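Local coordinates for uncharacterized protein Atu1656 (Agrobacterium tumefaciens, PDB 2OJH), which is of unknown function but, as a member of the TolB family with a six-bladed beta-propeller, may serve in protein-protein recognition, at residues L129-F143 and C146-I160. Numbering follows the deposited sequence. Where two conformers were deposited one is given.
Sequences LPSYWHGWSPDGKSF and CGIRDQVFDIYSMDI
With CG of Phe143 set between its backbone N and carbonyl carbon (chi1 61°) and CG of Met158, a selenomethionine, anti to its own N (chi1 168°), the two side chains run side by side from neighbouring strands of one propeller blade, a four-stranded antiparallel sheet. Met158 CB lies over one face of the Phe143 ring, 4.2 Å from its centroid, and SE reaches the same ring obliquely, a Met-aromatic contact. Ile160 crosses Phe143 at about a right angle, its CG1 at the ring edge, 3.6 Å from Phe143 CD2. In the conformer given, the CD1 end of Ile160 continues to the Trp136 indole, whose NE1 donates to Gly140 O in the turn Ser137-Gly140. In the backbone, Phe143 and Met158 form a hydrogen-bonded pair through both N-H groups, and Ile160 N extends the ladder to Lys141 O.

The other end of the contact joins strand 131-136 to residues 146-149, the far end of the strand 142-149 that carries Phe143; here Tyr132 and Cys146 exchange both backbone bonds. Ile148 slants across Tyr132 and Pro130, which follows a cis peptide bond; Ile148 CD1 touches the edge of the Tyr132 ring at CE2, 3.5 Å away. Arg149, bent at chi2 (-75°), folds its guanidinium back toward strand 131-136, and a salt bridge from NH2 to Glu165 links it to the blade's outermost strand, 165-167. Pro130 O is gripped twice: Ile148 N approaches almost straight, at 2.9 Å, while Arg149 NH1 reaches the same oxygen from above the carbonyl plane, also at 2.9 Å.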
loop_
_atom_site.group_PDB
_atom_site.type_symbol
_atom_site.label_atom_id
_atom_site.label_comp_id
_atom_site.label_asym_id
_atom_site.label_seq_id
_atom_site.Cartn_x
_atom_site.Cartn_y
_atom_site.Cartn_z
ATOM N N LEU A 129 -12.228 10.957 10.408
ATOM C CA LEU A 129 -11.472 11.299 9.195
ATOM C C LEU A 129 -10.328 12.252 9.488
ATOM O O LEU A 129 -10.327 12.918 10.529
ATOM C CB LEU A 129 -12.408 11.920 8.139
ATOM C CG LEU A 129 -13.698 11.149 7.890
ATOM C CD1 LEU A 129 -14.577 11.818 6.842
ATOM C CD2 LEU A 129 -13.400 9.699 7.452
ATOM N N PRO A 130 -9.324 12.295 8.591
ATOM C CA PRO A 130 -9.203 11.393 7.458
ATOM C C PRO A 130 -8.613 10.024 7.839
ATOM O O PRO A 130 -7.825 9.911 8.798
ATOM C CB PRO A 130 -8.227 12.119 6.533
ATOM C CG PRO A 130 -7.393 12.933 7.420
ATOM C CD PRO A 130 -8.207 13.265 8.642
ATOM N N SER A 131 -8.996 9.008 7.074
ATOM C CA SER A 131 -8.474 7.651 7.232
ATOM C C SER A 131 -8.015 7.060 5.882
ATOM O O SER A 131 -8.702 7.203 4.862
ATOM C CB SER A 131 -9.524 6.765 7.882
ATOM O OG SER A 131 -9.925 7.288 9.140
ATOM N N TYR A 132 -6.832 6.426 5.880
ATOM C CA TYR A 132 -6.181 5.956 4.641
ATOM C C TYR A 132 -6.011 4.429 4.670
ATOM O O TYR A 132 -5.246 3.906 5.462
ATOM C CB TYR A 132 -4.830 6.650 4.471
ATOM C CG TYR A 132 -4.965 8.155 4.471
ATOM C CD1 TYR A 132 -5.209 8.856 3.275
ATOM C CD2 TYR A 132 -4.871 8.882 5.660
ATOM C CE1 TYR A 132 -5.325 10.250 3.269
ATOM C CE2 TYR A 132 -5.026 10.246 5.664
ATOM C CZ TYR A 132 -5.246 10.924 4.462
ATOM O OH TYR A 132 -5.372 12.293 4.484
ATOM N N TRP A 133 -6.760 3.719 3.832
ATOM C CA TRP A 133 -6.744 2.249 3.834
ATOM C C TRP A 133 -5.362 1.667 3.437
ATOM O O TRP A 133 -4.773 2.088 2.429
ATOM C CB TRP A 133 -7.818 1.719 2.906
ATOM C CG TRP A 133 -7.988 0.238 3.119
ATOM C CD1 TRP A 133 -8.899 -0.376 3.926
ATOM C CD2 TRP A 133 -7.159 -0.806 2.574
ATOM N NE1 TRP A 133 -8.725 -1.748 3.875
ATOM C CE2 TRP A 133 -7.659 -2.028 3.052
ATOM C CE3 TRP A 133 -6.098 -0.829 1.677
ATOM C CZ2 TRP A 133 -7.080 -3.251 2.706
ATOM C CZ3 TRP A 133 -5.506 -2.050 1.353
ATOM C CH2 TRP A 133 -6.006 -3.237 1.857
ATOM N N HIS A 134 -4.872 0.674 4.186
ATOM C CA HIS A 134 -3.499 0.195 3.970
ATOM C C HIS A 134 -3.239 -1.326 4.012
ATOM O O HIS A 134 -2.240 -1.767 3.440
ATOM C CB HIS A 134 -2.513 0.933 4.845
ATOM C CG HIS A 134 -1.991 2.197 4.225
ATOM N ND1 HIS A 134 -1.054 2.204 3.206
ATOM C CD2 HIS A 134 -2.272 3.499 4.491
ATOM C CE1 HIS A 134 -0.797 3.457 2.863
ATOM N NE2 HIS A 134 -1.530 4.260 3.618
ATOM N N GLY A 135 -4.133 -2.130 4.591
ATOM C CA GLY A 135 -3.939 -3.607 4.563
ATOM C C GLY A 135 -5.168 -4.390 5.010
ATOM O O GLY A 135 -5.900 -3.928 5.903
ATOM N N TRP A 136 -5.403 -5.556 4.401
ATOM C CA TRP A 136 -6.494 -6.446 4.800
ATOM C C TRP A 136 -5.939 -7.594 5.642
ATOM O O TRP A 136 -4.929 -8.188 5.279
ATOM C CB TRP A 136 -7.201 -7.035 3.572
ATOM C CG TRP A 136 -8.698 -7.168 3.701
ATOM C CD1 TRP A 136 -9.389 -7.889 4.625
ATOM C CD2 TRP A 136 -9.675 -6.561 2.849
ATOM N NE1 TRP A 136 -10.748 -7.760 4.411
ATOM C CE2 TRP A 136 -10.945 -6.944 3.326
ATOM C CE3 TRP A 136 -9.599 -5.719 1.730
ATOM C CZ2 TRP A 136 -12.128 -6.523 2.713
ATOM C CZ3 TRP A 136 -10.776 -5.300 1.119
ATOM C CH2 TRP A 136 -12.022 -5.698 1.615
ATOM N N SER A 137 -6.617 -7.929 6.743
ATOM C CA SER A 137 -6.175 -9.026 7.609
ATOM C C SER A 137 -6.199 -10.338 6.815
ATOM O O SER A 137 -7.090 -10.543 5.968
ATOM C CB SER A 137 -7.018 -9.115 8.887
ATOM O OG SER A 137 -8.290 -9.644 8.626
ATOM N N PRO A 138 -5.207 -11.227 7.047
ATOM C CA PRO A 138 -5.188 -12.516 6.360
ATOM C C PRO A 138 -6.525 -13.268 6.406
ATOM O O PRO A 138 -6.906 -13.890 5.413
ATOM C CB PRO A 138 -4.095 -13.283 7.110
ATOM C CG PRO A 138 -3.140 -12.189 7.496
ATOM C CD PRO A 138 -4.041 -11.079 7.931
ATOM N N ASP A 139 -7.241 -13.210 7.529
ATOM C CA ASP A 139 -8.532 -13.903 7.616
ATOM C C ASP A 139 -9.697 -13.130 6.972
ATOM O O ASP A 139 -10.845 -13.566 7.049
ATOM C CB ASP A 139 -8.859 -14.320 9.068
ATOM C CG ASP A 139 -9.099 -13.129 10.020
ATOM O OD1 ASP A 139 -9.096 -11.950 9.601
ATOM O OD2 ASP A 139 -9.296 -13.378 11.232
ATOM N N GLY A 140 -9.391 -11.971 6.387
ATOM C CA GLY A 140 -10.375 -11.121 5.714
ATOM C C GLY A 140 -11.361 -10.346 6.583
ATOM O O GLY A 140 -12.155 -9.557 6.063
ATOM N N LYS A 141 -11.325 -10.561 7.894
ATOM C CA LYS A 141 -12.344 -10.009 8.787
ATOM C C LYS A 141 -12.051 -8.570 9.236
ATOM O O LYS A 141 -12.939 -7.858 9.711
ATOM C CB LYS A 141 -12.519 -10.915 10.009
ATOM C CG LYS A 141 -12.929 -12.347 9.690
ATOM C CD LYS A 141 -13.307 -13.061 10.988
ATOM C CE LYS A 141 -13.793 -14.490 10.757
ATOM N NZ LYS A 141 -12.683 -15.412 10.338
ATOM N N SER A 142 -10.806 -8.130 9.074
ATOM C CA SER A 142 -10.409 -6.826 9.594
ATOM C C SER A 142 -9.517 -6.120 8.578
ATOM O O SER A 142 -9.004 -6.753 7.665
ATOM C CB SER A 142 -9.621 -6.996 10.896
ATOM O OG SER A 142 -10.432 -7.531 11.917
ATOM N N PHE A 143 -9.377 -4.805 8.708
ATOM C CA PHE A 143 -8.370 -4.096 7.917
ATOM C C PHE A 143 -7.653 -3.063 8.758
ATOM O O PHE A 143 -8.105 -2.681 9.843
ATOM C CB PHE A 143 -8.960 -3.476 6.646
ATOM C CG PHE A 143 -10.046 -2.434 6.902
ATOM C CD1 PHE A 143 -9.717 -1.121 7.207
ATOM C CD2 PHE A 143 -11.400 -2.787 6.823
ATOM C CE1 PHE A 143 -10.707 -0.158 7.443
ATOM C CE2 PHE A 143 -12.397 -1.825 7.060
ATOM C CZ PHE A 143 -12.042 -0.513 7.368
ATOM N N CYS A 146 -4.167 4.171 8.246
ATOM C CA CYS A 146 -3.572 5.333 8.919
ATOM C C CYS A 146 -4.764 6.247 9.168
ATOM O O CYS A 146 -5.576 6.475 8.247
ATOM C CB CYS A 146 -2.552 6.042 8.034
ATOM S SG CYS A 146 -1.891 7.566 8.810
ATOM N N GLY A 147 -4.940 6.670 10.425
ATOM C CA GLY A 147 -5.954 7.644 10.772
ATOM C C GLY A 147 -5.281 8.886 11.294
ATOM O O GLY A 147 -4.383 8.793 12.148
ATOM N N ILE A 148 -5.688 10.054 10.793
ATOM C CA ILE A 148 -5.156 11.302 11.349
ATOM C C ILE A 148 -6.243 11.917 12.210
ATOM O O ILE A 148 -7.388 12.070 11.752
ATOM C CB ILE A 148 -4.649 12.303 10.271
ATOM C CG1 ILE A 148 -3.673 11.620 9.322
ATOM C CG2 ILE A 148 -3.932 13.508 10.920
ATOM C CD1 ILE A 148 -3.502 12.382 8.011
ATOM N N ARG A 149 -5.900 12.185 13.470
ATOM C CA ARG A 149 -6.842 12.747 14.434
ATOM C C ARG A 149 -6.184 13.930 15.103
ATOM O O ARG A 149 -5.217 13.776 15.849
ATOM C CB ARG A 149 -7.226 11.699 15.469
ATOM C CG ARG A 149 -7.628 10.335 14.873
ATOM C CD ARG A 149 -9.027 10.342 14.247
ATOM N NE ARG A 149 -9.346 9.017 13.722
ATOM C CZ ARG A 149 -9.253 8.662 12.435
ATOM N NH1 ARG A 149 -8.870 9.538 11.516
ATOM N NH2 ARG A 149 -9.557 7.430 12.057
ATOM N N ASP A 150 -6.697 15.123 14.798
ATOM C CA ASP A 150 -6.070 16.377 15.228
ATOM C C ASP A 150 -4.558 16.350 15.017
ATOM O O ASP A 150 -3.812 16.649 15.943
ATOM C CB ASP A 150 -6.407 16.657 16.696
ATOM C CG ASP A 150 -7.913 16.774 16.931
ATOM O OD1 ASP A 150 -8.561 17.503 16.150
ATOM O OD2 ASP A 150 -8.436 16.137 17.873
ATOM N N GLN A 151 -4.129 15.969 13.807
ATOM C CA GLN A 151 -2.711 15.973 13.415
ATOM C C GLN A 151 -1.859 14.940 14.161
ATOM O O GLN A 151 -0.633 15.058 14.221
ATOM C CB GLN A 151 -2.118 17.388 13.555
ATOM C CG GLN A 151 -2.655 18.369 12.512
ATOM C CD GLN A 151 -2.461 17.851 11.108
ATOM O OE1 GLN A 151 -1.335 17.541 10.698
ATOM N NE2 GLN A 151 -3.560 17.714 10.365
ATOM N N VAL A 152 -2.517 13.938 14.735
ATOM C CA VAL A 152 -1.845 12.769 15.292
ATOM C C VAL A 152 -2.089 11.617 14.294
ATOM O O VAL A 152 -3.244 11.268 14.001
ATOM C CB VAL A 152 -2.398 12.386 16.690
ATOM C CG1 VAL A 152 -1.643 11.205 17.266
ATOM C CG2 VAL A 152 -2.368 13.597 17.644
ATOM N N PHE A 153 -0.995 11.054 13.779
ATOM C CA PHE A 153 -1.003 10.050 12.728
ATOM C C PHE A 153 -0.840 8.685 13.393
ATOM O O PHE A 153 0.246 8.371 13.890
ATOM C CB PHE A 153 0.197 10.244 11.781
ATOM C CG PHE A 153 0.146 11.495 10.947
ATOM C CD1 PHE A 153 0.221 12.758 11.540
ATOM C CD2 PHE A 153 0.094 11.409 9.566
ATOM C CE1 PHE A 153 0.208 13.916 10.763
ATOM C CE2 PHE A 153 0.110 12.573 8.773
ATOM C CZ PHE A 153 0.133 13.815 9.366
ATOM N N ASP A 154 -1.901 7.875 13.415
ATOM C CA ASP A 154 -1.793 6.575 14.070
ATOM C C ASP A 154 -2.247 5.409 13.231
ATOM O O ASP A 154 -3.003 5.575 12.240
ATOM C CB ASP A 154 -2.594 6.542 15.384
ATOM C CG ASP A 154 -1.860 7.207 16.530
ATOM O OD1 ASP A 154 -0.644 6.935 16.738
ATOM O OD2 ASP A 154 -2.517 8.013 17.218
ATOM N N ILE A 155 -1.835 4.222 13.682
ATOM C CA ILE A 155 -2.270 2.973 13.085
ATOM C C ILE A 155 -3.533 2.542 13.784
ATOM O O ILE A 155 -3.595 2.520 15.025
ATOM C CB ILE A 155 -1.171 1.882 13.246
ATOM C CG1 ILE A 155 0.202 2.407 12.729
ATOM C CG2 ILE A 155 -1.601 0.553 12.586
ATOM C CD1 ILE A 155 0.210 2.939 11.271
ATOM N N TYR A 156 -4.542 2.209 12.983
ATOM C CA TYR A 156 -5.828 1.748 13.499
ATOM C C TYR A 156 -6.145 0.440 12.810
ATOM O O TYR A 156 -5.603 0.142 11.733
ATOM C CB TYR A 156 -6.962 2.743 13.157
ATOM C CG TYR A 156 -6.890 4.017 13.931
ATOM C CD1 TYR A 156 -7.573 4.159 15.134
ATOM C CD2 TYR A 156 -6.087 5.080 13.492
ATOM C CE1 TYR A 156 -7.451 5.333 15.893
ATOM C CE2 TYR A 156 -5.963 6.245 14.244
ATOM C CZ TYR A 156 -6.649 6.360 15.439
ATOM O OH TYR A 156 -6.556 7.510 16.171
ATOM N N SER A 157 -7.058 -0.335 13.402
ATOM C CA SER A 157 -7.644 -1.437 12.686
ATOM C C SER A 157 -9.153 -1.409 12.908
ATOM O O SER A 157 -9.638 -0.803 13.869
ATOM C CB SER A 157 -7.039 -2.768 13.139
ATOM O OG SER A 157 -7.340 -3.009 14.496
HETATM N N MSE A 158 -9.898 -2.013 12.002
HETATM C CA MSE A 158 -11.340 -2.069 12.165
HETATM C C MSE A 158 -11.798 -3.467 11.873
HETATM O O MSE A 158 -11.289 -4.111 10.963
HETATM C CB MSE A 158 -12.045 -1.062 11.248
HETATM C CG MSE A 158 -13.570 -1.252 11.149
HETATM SE SE MSE A 158 -14.421 0.309 10.376
HETATM C CE MSE A 158 -13.859 1.672 11.630
ATOM N N ASP A 159 -12.754 -3.928 12.669
ATOM C CA ASP A 159 -13.482 -5.147 12.405
ATOM C C ASP A 159 -14.627 -4.794 11.448
ATOM O O ASP A 159 -15.485 -3.969 11.757
ATOM C CB ASP A 159 -13.986 -5.720 13.742
ATOM C CG ASP A 159 -14.832 -6.965 13.566
ATOM O OD1 ASP A 159 -16.034 -6.826 13.244
ATOM O OD2 ASP A 159 -14.291 -8.080 13.753
ATOM N N ILE A 160 -14.623 -5.415 10.281
ATOM C CA ILE A 160 -15.584 -5.095 9.225
ATOM C C ILE A 160 -17.058 -5.320 9.604
ATOM O O ILE A 160 -17.912 -4.474 9.296
ATOM C CB ILE A 160 -15.231 -5.843 7.926
ATOM C CG1 ILE A 160 -13.894 -5.343 7.382
ATOM C CG2 ILE A 160 -16.290 -5.654 6.868
ATOM C CD1 ILE A 160 -13.376 -6.236 6.305
#